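Long-range contact in plasmodesmata-located protein 8 (Arabidopsis thaliana, PDB 6GRF), which probably modulates cell-to-cell trafficking through plasmodesmata as a membrane protein with a tandem DUF26 ectodomain: residues S78-L90 with S99-T111. Sequence-based numbering, arbitrary orientation.
Sequences SKCIQTSVDQITL and SLQLEGCFLRYET
Leu-100, on the hairpin's first strand, pushes its CD2 methyl against the helix backbone, 3.4 Å from Ser-84 O. The same methyl meets CG of Gln-87, whose chain runs roughly at right angles to the leucine, while Leu-100 CB lies 4.0 Å from CG1 of Ile-88 and the two side chains pass in opposite directions. One turn nearer the helix start, Leu-102 lays CD1 over the backbone, near Cys-80 O and Ser-84 CA. After the turn at Gly-104, Cys-105 forms a disulfide with Cys-80 (S-S torsion -89°); Cys-80 SG, anti to its N (chi1 -170°), reaches out from the helix to the strand and lies 3.5 Å from Gly-104 C. CD1 of Ile-81 packs on CB of Cys-105. The helix lies across two neighbouring inner strands, 98-102 and 105-110, of the five-stranded antiparallel sheet of the first DUF26 (Gnk2-homologous) domain, beside helix 23-39; the axis of 78-90 makes 40° with that of strand 105-110, to which the disulfide ties it. Leu-107 follows, with CB and CD2 both 3.2 Å from Ser-84 OG, a buried hydroxyl without a polar partner in the model. Its CD2 also reaches CG2 of Ile-88, at 3.8 Å, and CG2 of Val-85. Tyr-109 meets Ile-88 CD1 through CE2, and its OH, hydrogen-bonded to Arg-28 and Ser-95 O, lies 2.6 Å from a water that donates weakly to Ile-88 O.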
loop_
_atom_site.group_PDB
_atom_site.type_symbol
_atom_site.label_atom_id
_atom_site.label_comp_id
_atom_site.label_asym_id
_atom_site.label_seq_id
_atom_site.Cartn_x
_atom_site.Cartn_y
_atom_site.Cartn_z
ATOM N N SER A 78 -14.900 -4.309 1.188
ATOM C CA SER A 78 -15.685 -4.085 -0.046
ATOM C C SER A 78 -16.022 -2.603 -0.237
ATOM O O SER A 78 -15.876 -2.067 -1.329
ATOM C CB SER A 78 -16.942 -4.903 -0.048
ATOM O OG SER A 78 -16.635 -6.290 -0.083
ATOM N N LYS A 79 -16.492 -1.953 0.829
ATOM C CA LYS A 79 -16.842 -0.537 0.791
ATOM C C LYS A 79 -15.625 0.268 0.316
ATOM O O LYS A 79 -15.732 1.091 -0.579
ATOM C CB LYS A 79 -17.301 -0.058 2.174
ATOM C CG LYS A 79 -18.584 0.762 2.185
ATOM C CD LYS A 79 -19.817 -0.055 2.508
ATOM C CE LYS A 79 -21.084 0.768 2.479
ATOM N NZ LYS A 79 -22.162 0.116 3.253
ATOM N N CYS A 80 -14.475 0.013 0.956
ATOM C CA CYS A 80 -13.216 0.709 0.691
ATOM C C CYS A 80 -12.785 0.489 -0.766
ATOM O O CYS A 80 -12.296 1.401 -1.415
ATOM C CB CYS A 80 -12.110 0.216 1.623
ATOM S SG CYS A 80 -10.595 1.214 1.580
ATOM N N ILE A 81 -12.926 -0.749 -1.242
ATOM C CA ILE A 81 -12.494 -1.123 -2.577
ATOM C C ILE A 81 -13.427 -0.475 -3.616
ATOM O O ILE A 81 -12.949 0.072 -4.590
ATOM C CB ILE A 81 -12.392 -2.657 -2.711
ATOM C CG1 ILE A 81 -11.213 -3.201 -1.899
ATOM C CG2 ILE A 81 -12.292 -3.099 -4.169
ATOM C CD1 ILE A 81 -9.851 -2.834 -2.451
ATOM N N GLN A 82 -14.740 -0.470 -3.377
ATOM C CA GLN A 82 -15.668 0.203 -4.286
ATOM C C GLN A 82 -15.277 1.685 -4.384
ATOM O O GLN A 82 -15.223 2.236 -5.480
ATOM C CB GLN A 82 -17.122 0.008 -3.846
ATOM C CG GLN A 82 -18.156 0.648 -4.771
ATOM C CD GLN A 82 -18.042 0.178 -6.204
ATOM O OE1 GLN A 82 -17.430 0.839 -7.042
ATOM N NE2 GLN A 82 -18.621 -0.974 -6.498
ATOM N N THR A 83 -14.986 2.311 -3.242
ATOM C CA THR A 83 -14.609 3.729 -3.197
ATOM C C THR A 83 -13.311 3.943 -3.991
ATOM O O THR A 83 -13.129 4.951 -4.692
ATOM C CB THR A 83 -14.472 4.211 -1.745
ATOM O OG1 THR A 83 -15.682 3.897 -1.059
ATOM C CG2 THR A 83 -14.195 5.695 -1.643
ATOM N N SER A 84 -12.419 2.971 -3.849
ATOM C CA SER A 84 -11.103 2.961 -4.425
ATOM C C SER A 84 -11.175 2.878 -5.965
ATOM O O SER A 84 -10.478 3.598 -6.684
ATOM C CB SER A 84 -10.340 1.818 -3.800
ATOM O OG SER A 84 -9.233 1.444 -4.571
ATOM N N VAL A 85 -12.050 2.011 -6.470
ATOM C CA VAL A 85 -12.221 1.832 -7.917
ATOM C C VAL A 85 -12.752 3.139 -8.539
ATOM O O VAL A 85 -12.284 3.561 -9.605
ATOM C CB VAL A 85 -13.107 0.605 -8.204
ATOM C CG1 VAL A 85 -13.673 0.604 -9.614
ATOM C CG2 VAL A 85 -12.339 -0.678 -7.939
ATOM N N ASP A 86 -13.683 3.809 -7.852
ATOM C CA ASP A 86 -14.208 5.076 -8.311
ATOM C C ASP A 86 -13.103 6.137 -8.265
ATOM O O ASP A 86 -12.896 6.856 -9.218
ATOM C CB ASP A 86 -15.427 5.489 -7.491
ATOM C CG ASP A 86 -16.618 4.574 -7.717
ATOM O OD1 ASP A 86 -16.942 4.325 -8.904
ATOM O OD2 ASP A 86 -17.208 4.110 -6.709
ATOM N N GLN A 87 -12.382 6.220 -7.151
ATOM C CA GLN A 87 -11.386 7.280 -6.983
ATOM C C GLN A 87 -10.248 7.133 -8.007
ATOM O O GLN A 87 -9.790 8.131 -8.545
ATOM C CB GLN A 87 -10.846 7.286 -5.549
ATOM C CG GLN A 87 -9.704 8.271 -5.313
ATOM C CD GLN A 87 -10.114 9.720 -5.203
ATOM O OE1 GLN A 87 -11.294 10.073 -5.209
ATOM N NE2 GLN A 87 -9.124 10.590 -5.083
ATOM N N ILE A 88 -9.769 5.905 -8.236
ATOM C CA ILE A 88 -8.563 5.710 -9.044
ATOM C C ILE A 88 -8.856 6.145 -10.487
ATOM O O ILE A 88 -7.986 6.712 -11.158
ATOM C CB ILE A 88 -8.009 4.273 -8.958
ATOM C CG1 ILE A 88 -6.524 4.235 -9.329
ATOM C CG2 ILE A 88 -8.806 3.295 -9.813
ATOM C CD1 ILE A 88 -5.863 2.888 -9.135
ATOM N N THR A 89 -10.094 5.902 -10.937
ATOM C CA THR A 89 -10.585 6.362 -12.251
ATOM C C THR A 89 -10.610 7.895 -12.283
ATOM O O THR A 89 -10.244 8.488 -13.284
ATOM C CB THR A 89 -11.962 5.756 -12.559
ATOM O OG1 THR A 89 -11.811 4.338 -12.641
ATOM C CG2 THR A 89 -12.580 6.282 -13.836
ATOM N N LEU A 90 -11.038 8.506 -11.171
ATOM C CA LEU A 90 -11.195 9.958 -11.030
ATOM C C LEU A 90 -9.838 10.673 -11.124
ATOM O O LEU A 90 -9.709 11.632 -11.879
ATOM C CB LEU A 90 -11.888 10.265 -9.694
ATOM C CG LEU A 90 -12.518 11.654 -9.564
ATOM C CD1 LEU A 90 -13.718 11.631 -8.619
ATOM C CD2 LEU A 90 -11.500 12.689 -9.100
ATOM N N SER A 99 -1.856 3.602 -9.090
ATOM C CA SER A 99 -1.975 3.051 -7.755
ATOM C C SER A 99 -2.648 4.085 -6.845
ATOM O O SER A 99 -2.580 5.294 -7.092
ATOM C CB SER A 99 -0.641 2.608 -7.236
ATOM O OG SER A 99 0.221 3.719 -7.100
ATOM N N LEU A 100 -3.323 3.574 -5.816
ATOM C CA LEU A 100 -4.095 4.381 -4.904
ATOM C C LEU A 100 -4.094 3.727 -3.526
ATOM O O LEU A 100 -4.490 2.575 -3.386
ATOM C CB LEU A 100 -5.529 4.497 -5.416
ATOM C CG LEU A 100 -6.481 5.176 -4.437
ATOM C CD1 LEU A 100 -6.139 6.652 -4.301
ATOM C CD2 LEU A 100 -7.923 4.990 -4.873
ATOM N N GLN A 101 -3.708 4.513 -2.519
ATOM C CA GLN A 101 -3.691 4.083 -1.148
ATOM C C GLN A 101 -4.670 4.963 -0.364
ATOM O O GLN A 101 -4.487 6.183 -0.258
ATOM C CB GLN A 101 -2.257 4.153 -0.624
ATOM C CG GLN A 101 -2.108 3.743 0.835
ATOM C CD GLN A 101 -2.128 2.252 1.051
ATOM O OE1 GLN A 101 -2.997 1.731 1.743
ATOM N NE2 GLN A 101 -1.151 1.555 0.496
ATOM N N LEU A 102 -5.752 4.330 0.101
ATOM C CA LEU A 102 -6.654 4.888 1.093
ATOM C C LEU A 102 -6.248 4.310 2.449
ATOM O O LEU A 102 -5.482 3.345 2.500
ATOM C CB LEU A 102 -8.097 4.517 0.739
ATOM C CG LEU A 102 -8.577 4.900 -0.666
ATOM C CD1 LEU A 102 -10.067 4.651 -0.811
ATOM C CD2 LEU A 102 -8.270 6.354 -0.992
ATOM N N GLU A 103 -6.771 4.879 3.537
ATOM C CA GLU A 103 -6.441 4.375 4.866
ATOM C C GLU A 103 -6.700 2.860 4.943
ATOM O O GLU A 103 -5.903 2.120 5.504
ATOM C CB GLU A 103 -7.226 5.130 5.941
ATOM C CG GLU A 103 -6.956 4.643 7.357
ATOM C CD GLU A 103 -5.484 4.532 7.732
ATOM O OE1 GLU A 103 -4.716 5.491 7.447
ATOM O OE2 GLU A 103 -5.099 3.476 8.293
ATOM N N GLY A 104 -7.805 2.406 4.357
ATOM C CA GLY A 104 -8.268 1.039 4.498
ATOM C C GLY A 104 -7.785 0.086 3.410
ATOM O O GLY A 104 -7.888 -1.115 3.577
ATOM N N CYS A 105 -7.317 0.594 2.267
ATOM C CA CYS A 105 -7.069 -0.314 1.138
ATOM C C CYS A 105 -6.137 0.308 0.102
ATOM O O CYS A 105 -5.967 1.519 0.013
ATOM C CB CYS A 105 -8.370 -0.770 0.487
ATOM S SG CYS A 105 -9.443 0.583 -0.063
ATOM N N PHE A 106 -5.521 -0.592 -0.666
ATOM C CA PHE A 106 -4.585 -0.277 -1.696
ATOM C C PHE A 106 -5.044 -0.972 -2.980
ATOM O O PHE A 106 -5.446 -2.130 -2.930
ATOM C CB PHE A 106 -3.191 -0.719 -1.263
ATOM C CG PHE A 106 -2.124 -0.589 -2.316
ATOM C CD1 PHE A 106 -1.644 0.655 -2.688
ATOM C CD2 PHE A 106 -1.570 -1.716 -2.906
ATOM C CE1 PHE A 106 -0.640 0.774 -3.637
ATOM C CE2 PHE A 106 -0.562 -1.595 -3.845
ATOM C CZ PHE A 106 -0.104 -0.353 -4.215
ATOM N N LEU A 107 -5.009 -0.235 -4.094
ATOM C CA LEU A 107 -5.380 -0.749 -5.411
ATOM C C LEU A 107 -4.291 -0.377 -6.412
ATOM O O LEU A 107 -3.843 0.754 -6.429
ATOM C CB LEU A 107 -6.714 -0.118 -5.796
ATOM C CG LEU A 107 -7.267 -0.525 -7.155
ATOM C CD1 LEU A 107 -7.576 -2.017 -7.188
ATOM C CD2 LEU A 107 -8.502 0.283 -7.474
ATOM N N ARG A 108 -3.901 -1.329 -7.266
ATOM C CA ARG A 108 -2.828 -1.103 -8.235
ATOM C C ARG A 108 -3.098 -1.897 -9.517
ATOM O O ARG A 108 -3.507 -3.048 -9.472
ATOM C CB ARG A 108 -1.482 -1.541 -7.654
ATOM C CG ARG A 108 -0.283 -1.223 -8.532
ATOM C CD ARG A 108 1.028 -1.666 -7.906
ATOM N NE ARG A 108 2.165 -1.382 -8.769
ATOM C CZ ARG A 108 3.393 -1.876 -8.599
ATOM N NH1 ARG A 108 3.714 -2.525 -7.490
ATOM N NH2 ARG A 108 4.296 -1.732 -9.557
ATOM N N TYR A 109 -2.793 -1.275 -10.652
ATOM C CA TYR A 109 -2.746 -1.985 -11.910
ATOM C C TYR A 109 -1.683 -1.360 -12.816
ATOM O O TYR A 109 -1.372 -0.184 -12.703
ATOM C CB TYR A 109 -4.131 -1.993 -12.557
ATOM C CG TYR A 109 -4.551 -0.660 -13.120
ATOM C CD1 TYR A 109 -4.110 -0.258 -14.373
ATOM C CD2 TYR A 109 -5.400 0.186 -12.423
ATOM C CE1 TYR A 109 -4.476 0.960 -14.911
ATOM C CE2 TYR A 109 -5.782 1.412 -12.952
ATOM C CZ TYR A 109 -5.307 1.800 -14.194
ATOM O OH TYR A 109 -5.649 2.991 -14.762
ATOM N N GLU A 110 -1.133 -2.184 -13.714
ATOM C CA GLU A 110 -0.177 -1.743 -14.721
ATOM C C GLU A 110 -0.285 -2.648 -15.955
ATOM O O GLU A 110 -0.950 -3.688 -15.921
ATOM C CB GLU A 110 1.266 -1.818 -14.216
ATOM C CG GLU A 110 1.430 -1.696 -12.717
ATOM C CD GLU A 110 2.449 -0.658 -12.292
ATOM O OE1 GLU A 110 2.097 0.209 -11.449
ATOM O OE2 GLU A 110 3.589 -0.729 -12.802
ATOM N N THR A 111 0.452 -2.268 -17.003
ATOM C CA THR A 111 0.581 -3.010 -18.252
ATOM C C THR A 111 1.750 -4.000 -18.179
ATOM O O THR A 111 1.915 -4.820 -19.058
ATOM C CB THR A 111 0.832 -2.070 -19.439
ATOM O OG1 THR A 111 2.035 -1.345 -19.179
ATOM C CG2 THR A 111 -0.308 -1.109 -19.687
HETATM O O HOH W 1 -7.030 4.427 -13.098
#